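Long-range contacts in Glyco_hydro_cc domain-containing protein (Blastomyces gilchristii, PDB 6UB0), which probably hydrolyses beta-1,3-glucans such as curdlan from the chain end, as an exo-acting glycoside hydrolase of family GH128: residues 29-33 and 57-61; 41-47 and 67-73. All coordinates share one frame. Numbering follows the deposited sequence.

Followed from the N terminus, the chain leaves strand 23-27 through the loop 29-33, enters strand 41-42, runs on through 43-47 to helix 52-64, and then returns inward along 67-73. Interaction 1 closes a loop of 23 intervening residues by bringing 29-33 against helix 52-64; interaction 2 closes one of 19 by laying 41-47 beside 67-73. Because the four segments alternate in sequence, the two closures cross rather than nest. They also touch, since M45 N lies 3.0 Å from E30 O, a probable hydrogen bond. Together they tie consecutive beta-alpha units of the TIM-barrel catalytic core, one at its surface and one inside, and both reach the bound glucose.

Interaction 1: 29-33 and 57-61; sequences WEPRP and ADAEA. With BGC (beta-D-glucopyranose), chain B.
The irregular loop 29-33 meets one side of helix 52-64 over the turn 57-61, P31 and D58 being closest in register (CA to CA 5.9 Å). D58, chi1 m, points toward the loop and receives R32: NE donates to OD1 at 2.7 Å in a salt bridge, while R32 NH2 reaches the same D58 OD1 weakly at 3.2 Å. R32 CB points sideways; with chi1 m and chi2 off-well near -109°, the guanidinium comes in to the helix. A57 O, 3.4 Å from R32 NH2 but badly angled, instead accepts A61 N at 3.2 Å. N28 takes E30 N at OD1 and gives ND2 to R32 O. In this TIM-barrel enzyme the loop follows strand 23-27, and its inner end lines the glycan pocket: one ring face of W29 packs against the glucose (CD2 to BGC C5 3.6 Å), and NE1 gives to E176 OE2. P31 CB packs 3.4 Å from D58 OD2, and R32 NH1 lies 3.3 Å from A61 CB.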
loop_
_atom_site.group_PDB
_atom_site.type_symbol
_atom_site.label_atom_id
_atom_site.label_comp_id
_atom_site.label_asym_id
_atom_site.label_seq_id
_atom_site.Cartn_x
_atom_site.Cartn_y
_atom_site.Cartn_z
ATOM N N TRP A 29 5.474 6.159 -2.402
ATOM C CA TRP A 29 6.082 5.261 -3.421
ATOM C C TRP A 29 7.582 5.498 -3.545
ATOM O O TRP A 29 8.152 5.078 -4.590
ATOM C CB TRP A 29 5.420 5.513 -4.772
ATOM C CG TRP A 29 3.982 5.129 -4.885
ATOM C CD1 TRP A 29 3.509 3.900 -5.207
ATOM C CD2 TRP A 29 2.827 5.971 -4.683
ATOM N NE1 TRP A 29 2.148 3.906 -5.214
ATOM C CE2 TRP A 29 1.699 5.160 -4.902
ATOM C CE3 TRP A 29 2.642 7.308 -4.338
ATOM C CZ2 TRP A 29 0.390 5.610 -4.764
ATOM C CZ3 TRP A 29 1.335 7.777 -4.244
ATOM C CH2 TRP A 29 0.235 6.961 -4.501
ATOM N N GLU A 30 8.216 6.151 -2.560
ATOM C CA GLU A 30 9.652 6.449 -2.594
ATOM C C GLU A 30 10.247 5.858 -1.334
ATOM O O GLU A 30 9.512 5.519 -0.400
ATOM C CB GLU A 30 9.954 7.949 -2.602
ATOM C CG GLU A 30 9.480 8.664 -3.836
ATOM C CD GLU A 30 10.199 8.185 -5.071
ATOM O OE1 GLU A 30 11.362 7.707 -4.944
ATOM O OE2 GLU A 30 9.574 8.260 -6.146
ATOM N N PRO A 31 11.590 5.765 -1.283
ATOM C CA PRO A 31 12.275 5.343 -0.059
ATOM C C PRO A 31 12.444 6.463 1.000
ATOM O O PRO A 31 12.729 6.141 2.163
ATOM C CB PRO A 31 13.612 4.841 -0.654
ATOM C CG PRO A 31 13.885 5.816 -1.791
ATOM C CD PRO A 31 12.518 5.984 -2.419
ATOM N N ARG A 32 12.357 7.735 0.613
ATOM C CA ARG A 32 12.600 8.895 1.527
ATOM C C ARG A 32 11.339 9.746 1.490
ATOM O O ARG A 32 10.630 9.686 0.504
ATOM C CB ARG A 32 13.808 9.742 1.098
ATOM C CG ARG A 32 15.136 9.001 1.114
ATOM C CD ARG A 32 16.088 9.427 2.216
ATOM N NE ARG A 32 17.246 8.522 2.234
ATOM C CZ ARG A 32 18.176 8.480 3.189
ATOM N NH1 ARG A 32 18.112 9.295 4.227
ATOM N NH2 ARG A 32 19.168 7.606 3.102
ATOM N N PRO A 33 10.933 10.434 2.572
ATOM C CA PRO A 33 9.633 11.095 2.568
ATOM C C PRO A 33 9.513 12.456 1.879
ATOM O O PRO A 33 8.392 12.897 1.672
ATOM C CB PRO A 33 9.349 11.281 4.072
ATOM C CG PRO A 33 10.719 11.406 4.681
ATOM C CD PRO A 33 11.554 10.415 3.904
ATOM N N ALA A 57 20.785 2.382 2.904
ATOM C CA ALA A 57 20.921 3.720 3.517
ATOM C C ALA A 57 19.533 4.223 3.844
ATOM O O ALA A 57 19.341 4.761 4.929
ATOM C CB ALA A 57 21.627 4.656 2.574
ATOM N N ASP A 58 18.584 4.015 2.931
ATOM C CA ASP A 58 17.211 4.570 3.064
ATOM C C ASP A 58 16.497 3.862 4.218
ATOM O O ASP A 58 15.962 4.568 5.077
ATOM C CB ASP A 58 16.450 4.458 1.745
ATOM C CG ASP A 58 17.080 5.179 0.561
ATOM O OD1 ASP A 58 17.540 6.321 0.729
ATOM O OD2 ASP A 58 17.013 4.606 -0.554
ATOM N N ALA A 59 16.541 2.520 4.276
ATOM C CA ALA A 59 15.957 1.739 5.396
ATOM C C ALA A 59 16.578 2.230 6.731
ATOM O O ALA A 59 15.865 2.337 7.775
ATOM C CB ALA A 59 16.157 0.255 5.165
ATOM N N GLU A 60 17.876 2.554 6.719
ATOM C CA GLU A 60 18.573 3.014 7.951
ATOM C C GLU A 60 17.945 4.318 8.470
ATOM O O GLU A 60 17.624 4.323 9.656
ATOM C CB GLU A 60 20.081 3.177 7.719
ATOM C CG GLU A 60 21.007 1.960 8.022
ATOM C CD GLU A 60 20.708 0.845 9.106
ATOM O OE1 GLU A 60 20.223 1.205 10.187
ATOM O OE2 GLU A 60 21.093 -0.351 8.903
ATOM N N ALA A 61 17.819 5.386 7.658
ATOM C CA ALA A 61 17.279 6.712 8.075
ATOM C C ALA A 61 15.887 6.547 8.689
ATOM O O ALA A 61 15.596 7.206 9.739
ATOM C CB ALA A 61 17.233 7.662 6.897
HETATM C C2 BGC B . 4.073 5.329 -9.566
HETATM C C3 BGC B . 4.694 6.189 -8.505
HETATM C C4 BGC B . 3.813 7.412 -8.378
HETATM C C5 BGC B . 2.355 6.993 -8.093
HETATM C C6 BGC B . 1.249 8.056 -8.024
HETATM C C1 BGC B . 2.629 5.006 -9.298
HETATM O O2 BGC B . 4.835 4.116 -9.547
HETATM O O3 BGC B . 6.109 6.467 -8.733
HETATM O O4 BGC B . 4.449 8.165 -7.345
HETATM O O5 BGC B . 1.809 6.170 -9.130
HETATM O O6 BGC B . 1.384 8.890 -9.208
#

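Interaction 2: 41-47 and 67-73; sequences EYVPMLW and SKNLLAF. With BGC (beta-D-glucopyranose), chain B.
V43, chi1 t, lays CG1 over L71, 3.8 Å from L71 CG; both side chains also touch W173 of strand 172-180, and V43 touches W25. Around this pair the segments 41-47 and 67-73 run nearly parallel, their end-to-end directions 22° apart, in the register P44-L70, M45-L71, L46-A72 and W47-F73, with CA atoms 4.2 to 5.3 Å apart. A single parallel bridge joins M45 to L71: L71 N donates to P44 O at 2.9 Å, and L46 N to L71 O at 2.8 Å. L71 O also takes a CA-H...O contact from M45 CA at 3.3 Å. Such a pairing of successive beta units, connected through helix 52-64, is the beta-alpha-beta crossover from which a TIM barrel is built. Side chains alternate about it: M45 CB meets L71 CB at 4.1 Å toward the interior, whereas P44 CG packs on L70 CD2 and L46 CD2 on F73 CE1, at 3.8 and 3.7 Å, on the side where L46 and F73 meet helix 86-96. At the N-terminal end E41, extended through chi1 and chi2 (both t), accepts N69 ND2 at OE2 (2.8 Å) and, weakly, K68 N (3.3 Å), while its OE1 pairs with R205. S67 OG donates to Y42 O at 2.9 Å. At the other end W47, its CB directed away from 67-73, gives NE1 to BGC O2 at 3.0 Å, the link to the glycan pocket. Side-chain hydrogen bonds thus join the segment starts, backbone bonds and apolar contacts the middle, and N69 O stays buried without a partner.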
loop_
_atom_site.group_PDB
_atom_site.type_symbol
_atom_site.label_atom_id
_atom_site.label_comp_id
_atom_site.label_asym_id
_atom_site.label_seq_id
_atom_site.Cartn_x
_atom_site.Cartn_y
_atom_site.Cartn_z
ATOM N N GLU A 41 3.004 8.156 10.729
ATOM C CA GLU A 41 4.134 7.236 10.501
ATOM C C GLU A 41 4.343 7.234 8.995
ATOM O O GLU A 41 3.452 6.800 8.308
ATOM C CB GLU A 41 3.839 5.821 10.975
ATOM C CG GLU A 41 4.991 4.873 10.698
ATOM C CD GLU A 41 4.663 3.415 10.942
ATOM O OE1 GLU A 41 3.866 3.167 11.868
ATOM O OE2 GLU A 41 5.221 2.544 10.213
ATOM N N TYR A 42 5.476 7.756 8.538
ATOM C CA TYR A 42 5.926 7.556 7.140
ATOM C C TYR A 42 6.420 6.110 6.997
ATOM O O TYR A 42 7.133 5.544 7.887
ATOM C CB TYR A 42 7.035 8.541 6.773
ATOM C CG TYR A 42 7.667 8.242 5.452
ATOM C CD1 TYR A 42 6.937 8.425 4.287
ATOM C CD2 TYR A 42 8.949 7.718 5.367
ATOM C CE1 TYR A 42 7.488 8.160 3.056
ATOM C CE2 TYR A 42 9.506 7.447 4.129
ATOM C CZ TYR A 42 8.750 7.635 2.981
ATOM O OH TYR A 42 9.241 7.361 1.754
ATOM N N VAL A 43 6.074 5.491 5.866
ATOM C CA VAL A 43 6.525 4.115 5.568
ATOM C C VAL A 43 7.388 4.162 4.313
ATOM O O VAL A 43 6.903 4.395 3.216
ATOM C CB VAL A 43 5.337 3.150 5.403
ATOM C CG1 VAL A 43 5.839 1.751 5.115
ATOM C CG2 VAL A 43 4.452 3.177 6.625
ATOM N N PRO A 44 8.709 3.901 4.428
ATOM C CA PRO A 44 9.558 3.841 3.240
ATOM C C PRO A 44 9.162 2.693 2.311
ATOM O O PRO A 44 8.672 1.672 2.811
ATOM C CB PRO A 44 10.966 3.638 3.827
ATOM C CG PRO A 44 10.839 4.139 5.233
ATOM C CD PRO A 44 9.444 3.754 5.672
ATOM N N MET A 45 9.320 2.928 1.001
ATOM C CA MET A 45 9.134 1.887 -0.042
ATOM C C MET A 45 10.416 1.648 -0.841
ATOM O O MET A 45 11.011 2.588 -1.354
ATOM C CB MET A 45 7.962 2.226 -0.954
ATOM C CG MET A 45 7.932 1.310 -2.182
ATOM S SD MET A 45 6.570 1.644 -3.300
ATOM C CE MET A 45 5.246 0.699 -2.564
ATOM N N LEU A 46 10.781 0.374 -0.945
ATOM C CA LEU A 46 11.665 -0.162 -2.013
ATOM C C LEU A 46 10.819 -0.435 -3.260
ATOM O O LEU A 46 10.173 -1.427 -3.304
ATOM C CB LEU A 46 12.349 -1.433 -1.511
ATOM C CG LEU A 46 13.350 -2.029 -2.498
ATOM C CD1 LEU A 46 14.215 -0.921 -3.056
ATOM C CD2 LEU A 46 14.210 -3.132 -1.839
ATOM N N TRP A 47 10.793 0.500 -4.190
ATOM C CA TRP A 47 9.834 0.538 -5.327
ATOM C C TRP A 47 10.126 -0.596 -6.306
ATOM O O TRP A 47 9.184 -1.132 -6.895
ATOM C CB TRP A 47 9.952 1.901 -5.993
ATOM C CG TRP A 47 8.970 2.120 -7.092
ATOM C CD1 TRP A 47 7.731 2.679 -6.992
ATOM C CD2 TRP A 47 9.124 1.708 -8.460
ATOM N NE1 TRP A 47 7.141 2.736 -8.219
ATOM C CE2 TRP A 47 7.953 2.103 -9.129
ATOM C CE3 TRP A 47 10.146 1.076 -9.190
ATOM C CZ2 TRP A 47 7.790 1.888 -10.505
ATOM C CZ3 TRP A 47 9.972 0.852 -10.542
ATOM C CH2 TRP A 47 8.805 1.251 -11.182
ATOM N N SER A 67 10.269 4.693 12.017
ATOM C CA SER A 67 9.366 3.997 11.064
ATOM C C SER A 67 9.290 2.535 11.495
ATOM O O SER A 67 10.359 1.937 11.740
ATOM C CB SER A 67 9.857 4.155 9.653
ATOM O OG SER A 67 9.700 5.500 9.197
ATOM N N LYS A 68 8.084 2.018 11.693
ATOM C CA LYS A 68 7.868 0.641 12.197
ATOM C C LYS A 68 7.796 -0.341 11.020
ATOM O O LYS A 68 7.707 -1.543 11.256
ATOM C CB LYS A 68 6.605 0.634 13.054
ATOM C CG LYS A 68 6.655 1.667 14.180
ATOM C CD LYS A 68 5.337 1.977 14.822
ATOM C CE LYS A 68 5.069 1.141 16.057
ATOM N NZ LYS A 68 4.302 1.917 17.058
ATOM N N ASN A 69 7.725 0.166 9.802
ATOM C CA ASN A 69 7.239 -0.652 8.667
ATOM C C ASN A 69 8.032 -0.296 7.418
ATOM O O ASN A 69 8.433 0.840 7.270
ATOM C CB ASN A 69 5.747 -0.442 8.369
ATOM C CG ASN A 69 4.821 -0.963 9.440
ATOM O OD1 ASN A 69 4.646 -2.152 9.559
ATOM N ND2 ASN A 69 4.258 -0.080 10.265
ATOM N N LEU A 70 8.243 -1.276 6.543
ATOM C CA LEU A 70 8.895 -1.039 5.247
ATOM C C LEU A 70 8.070 -1.746 4.174
ATOM O O LEU A 70 7.685 -2.924 4.397
ATOM C CB LEU A 70 10.307 -1.612 5.220
ATOM C CG LEU A 70 11.288 -1.029 6.230
ATOM C CD1 LEU A 70 12.567 -1.843 6.229
ATOM C CD2 LEU A 70 11.564 0.427 5.933
ATOM N N LEU A 71 7.948 -1.120 3.015
ATOM C CA LEU A 71 7.206 -1.720 1.851
ATOM C C LEU A 71 8.177 -2.121 0.730
ATOM O O LEU A 71 9.126 -1.353 0.417
ATOM C CB LEU A 71 6.196 -0.744 1.245
ATOM C CG LEU A 71 5.004 -0.394 2.106
ATOM C CD1 LEU A 71 4.430 0.944 1.688
ATOM C CD2 LEU A 71 3.932 -1.477 2.133
ATOM N N ALA A 72 7.828 -3.194 0.027
ATOM C CA ALA A 72 8.633 -3.695 -1.101
ATOM C C ALA A 72 8.040 -3.204 -2.425
ATOM O O ALA A 72 7.209 -2.282 -2.396
ATOM C CB ALA A 72 8.702 -5.191 -1.037
ATOM N N PHE A 73 8.411 -3.856 -3.534
ATOM C CA PHE A 73 8.313 -3.324 -4.908
ATOM C C PHE A 73 6.855 -2.968 -5.250
ATOM O O PHE A 73 5.890 -3.593 -4.801
ATOM C CB PHE A 73 8.937 -4.343 -5.871
ATOM C CG PHE A 73 10.073 -5.123 -5.226
ATOM C CD1 PHE A 73 11.234 -4.481 -4.802
ATOM C CD2 PHE A 73 9.975 -6.501 -5.034
ATOM C CE1 PHE A 73 12.284 -5.179 -4.210
ATOM C CE2 PHE A 73 11.034 -7.208 -4.441
ATOM C CZ PHE A 73 12.167 -6.542 -4.015
HETATM C C2 BGC B . 4.073 5.329 -9.566
HETATM C C3 BGC B . 4.694 6.189 -8.505
HETATM C C4 BGC B . 3.813 7.412 -8.378
HETATM C C5 BGC B . 2.355 6.993 -8.093
HETATM C C6 BGC B . 1.249 8.056 -8.024
HETATM C C1 BGC B . 2.629 5.006 -9.298
HETATM O O2 BGC B . 4.835 4.116 -9.547
HETATM O O3 BGC B . 6.109 6.467 -8.733
HETATM O O4 BGC B . 4.449 8.165 -7.345
HETATM O O5 BGC B . 1.809 6.170 -9.130
HETATM O O6 BGC B . 1.384 8.890 -9.208
HETATM O O HOH W 1 7.859 7.865 10.637
#